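Local coordinates for Rho GTPase-activating protein 15 (Homo sapiens, PDB 3BYI), which switches off Rho-type GTPases such as RAC1 by stimulating conversion of their bound GTP to GDP, working here through its all-helical RhoGAP domain, at residues Gln18-His23 with Phe71-Glu76. Numbering follows the deposited sequence.
Sequences QIFGSH and FIVNQE
Gln-18 and Asn-74 bring their backbones to 4.9 Å, CA to CA, where the loop 18-23 meets the C-terminal end of helix 63-74 in the RhoGAP domain. That helix finishes in a Schellman motif: Glu-76 takes a positive phi, and its N bonds to Val-73 O. In the loop, a type II beta turn from Ile-19 to Ser-22 leads on toward helix 24-31. The pair illustrates how one side-chain amide can hold two consecutive peptide groups of a loop. Asn-74 OD1 accepts from both Ile-19 N (2.9 Å) and Phe-20 N (2.8 Å). The bond from Phe-20 N is nearly straight, its N-H...O angle 169°, and the donor lies in the carbonyl plane on a lone pair of OD1; Ile-19 N is tilted from that plane. An alanine in place of Asn-74 would probably leave both N-H groups without this acceptor and the turn freer to shift from the helix end. Beside this grip, Val-73 CG1, anti to its backbone N (chi1 170°), reaches the loop's apolar side chains. It meets Ile-19 CG1 at 3.9 Å and approaches the Phe-20 ring at its edge, in plane, while Phe-38 meets that ring and Met-98 and Glu-102 of helix 89-102 touch the same side chain. Glu-76 extends past the bent chain of Gln-18, their carboxylate and amide planes 26° apart; its charge is met by salt bridges to Lys-16 and, through OE2, to Arg-30. Glu-76 OE2 also presses tightly on Gln-18, 3.0 Å from its CG.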
loop_
_atom_site.group_PDB
_atom_site.type_symbol
_atom_site.label_atom_id
_atom_site.label_comp_id
_atom_site.label_asym_id
_atom_site.label_seq_id
_atom_site.Cartn_x
_atom_site.Cartn_y
_atom_site.Cartn_z
ATOM N N GLN A 18 4.234 -6.648 16.341
ATOM C CA GLN A 18 5.463 -5.971 15.992
ATOM C C GLN A 18 5.352 -5.075 14.741
ATOM O O GLN A 18 5.890 -3.980 14.754
ATOM C CB GLN A 18 6.566 -7.017 15.813
ATOM C CG GLN A 18 7.962 -6.432 15.849
ATOM C CD GLN A 18 8.269 -5.736 17.161
ATOM O OE1 GLN A 18 8.187 -6.343 18.219
ATOM N NE2 GLN A 18 8.618 -4.455 17.093
ATOM N N ILE A 19 4.658 -5.534 13.689
ATOM C CA ILE A 19 4.748 -4.909 12.349
ATOM C C ILE A 19 3.528 -4.074 12.000
ATOM O O ILE A 19 3.638 -2.910 11.603
ATOM C CB ILE A 19 4.955 -5.965 11.222
ATOM C CG1 ILE A 19 6.155 -6.886 11.509
ATOM C CG2 ILE A 19 5.153 -5.283 9.874
ATOM C CD1 ILE A 19 7.473 -6.182 11.597
ATOM N N PHE A 20 2.358 -4.693 12.087
ATOM C CA PHE A 20 1.133 -4.033 11.658
ATOM C C PHE A 20 0.799 -2.998 12.729
ATOM O O PHE A 20 0.912 -3.296 13.922
ATOM C CB PHE A 20 -0.006 -5.023 11.482
ATOM C CG PHE A 20 0.035 -5.796 10.184
ATOM C CD1 PHE A 20 1.075 -6.680 9.906
ATOM C CD2 PHE A 20 -0.991 -5.680 9.257
ATOM C CE1 PHE A 20 1.096 -7.415 8.688
ATOM C CE2 PHE A 20 -0.966 -6.442 8.055
ATOM C CZ PHE A 20 0.078 -7.293 7.795
ATOM N N GLY A 21 0.436 -1.791 12.283
ATOM C CA GLY A 21 0.079 -0.693 13.164
ATOM C C GLY A 21 1.246 0.166 13.621
ATOM O O GLY A 21 1.041 1.099 14.395
ATOM N N SER A 22 2.472 -0.184 13.215
ATOM C CA SER A 22 3.655 0.632 13.508
ATOM C C SER A 22 3.874 1.578 12.337
ATOM O O SER A 22 3.588 1.227 11.187
ATOM C CB SER A 22 4.916 -0.233 13.716
ATOM O OG SER A 22 4.786 -1.132 14.805
ATOM N N HIS A 23 4.420 2.761 12.630
ATOM C CA HIS A 23 4.791 3.722 11.599
ATOM C C HIS A 23 5.705 3.063 10.589
ATOM O O HIS A 23 6.573 2.274 10.962
ATOM C CB HIS A 23 5.525 4.954 12.192
ATOM C CG HIS A 23 5.406 6.186 11.330
ATOM N ND1 HIS A 23 6.275 6.471 10.294
ATOM C CD2 HIS A 23 4.477 7.171 11.319
ATOM C CE1 HIS A 23 5.906 7.597 9.713
ATOM N NE2 HIS A 23 4.819 8.042 10.316
ATOM N N PHE A 71 -1.093 -12.137 11.699
ATOM C CA PHE A 71 -0.630 -12.605 13.001
ATOM C C PHE A 71 0.762 -13.224 12.925
ATOM O O PHE A 71 1.648 -12.944 13.738
ATOM C CB PHE A 71 -1.562 -13.664 13.566
ATOM C CG PHE A 71 -1.150 -14.145 14.931
ATOM C CD1 PHE A 71 -1.593 -13.477 16.074
ATOM C CD2 PHE A 71 -0.291 -15.228 15.080
ATOM C CE1 PHE A 71 -1.213 -13.887 17.342
ATOM C CE2 PHE A 71 0.089 -15.671 16.363
ATOM C CZ PHE A 71 -0.373 -14.989 17.491
ATOM N N ILE A 72 0.928 -14.126 11.963
ATOM C CA ILE A 72 2.221 -14.767 11.722
ATOM C C ILE A 72 3.309 -13.702 11.493
ATOM O O ILE A 72 4.412 -13.781 12.025
ATOM C CB ILE A 72 2.154 -15.761 10.522
ATOM C CG1 ILE A 72 1.449 -17.069 10.946
ATOM C CG2 ILE A 72 3.521 -16.021 9.973
ATOM C CD1 ILE A 72 1.084 -18.007 9.739
ATOM N N VAL A 73 2.988 -12.684 10.710
ATOM C CA VAL A 73 3.949 -11.613 10.426
ATOM C C VAL A 73 4.265 -10.785 11.692
ATOM O O VAL A 73 5.430 -10.416 11.949
ATOM C CB VAL A 73 3.431 -10.664 9.303
ATOM C CG1 VAL A 73 4.313 -9.399 9.162
ATOM C CG2 VAL A 73 3.342 -11.401 7.963
ATOM N N ASN A 74 3.226 -10.486 12.470
ATOM C CA ASN A 74 3.395 -9.785 13.730
ATOM C C ASN A 74 4.219 -10.584 14.757
ATOM O O ASN A 74 4.997 -9.997 15.527
ATOM C CB ASN A 74 2.024 -9.383 14.339
ATOM C CG ASN A 74 1.557 -7.991 13.915
ATOM O OD1 ASN A 74 2.334 -7.185 13.439
ATOM N ND2 ASN A 74 0.283 -7.707 14.119
ATOM N N GLN A 75 4.039 -11.911 14.758
ATOM C CA GLN A 75 4.840 -12.813 15.588
ATOM C C GLN A 75 6.287 -12.902 15.117
ATOM O O GLN A 75 7.087 -13.604 15.724
ATOM C CB GLN A 75 4.219 -14.230 15.622
ATOM C CG GLN A 75 2.952 -14.383 16.489
ATOM C CD GLN A 75 3.172 -14.009 17.952
ATOM O OE1 GLN A 75 3.276 -12.817 18.289
ATOM N NE2 GLN A 75 3.232 -15.026 18.835
ATOM N N GLU A 76 6.614 -12.178 14.048
ATOM C CA GLU A 76 7.867 -12.336 13.304
ATOM C C GLU A 76 8.319 -13.790 13.101
ATOM O O GLU A 76 9.478 -14.092 13.301
ATOM C CB GLU A 76 8.961 -11.501 13.948
ATOM C CG GLU A 76 8.711 -10.022 13.854
ATOM C CD GLU A 76 9.659 -9.183 14.706
ATOM O OE1 GLU A 76 10.087 -9.602 15.810
ATOM O OE2 GLU A 76 9.974 -8.069 14.270
#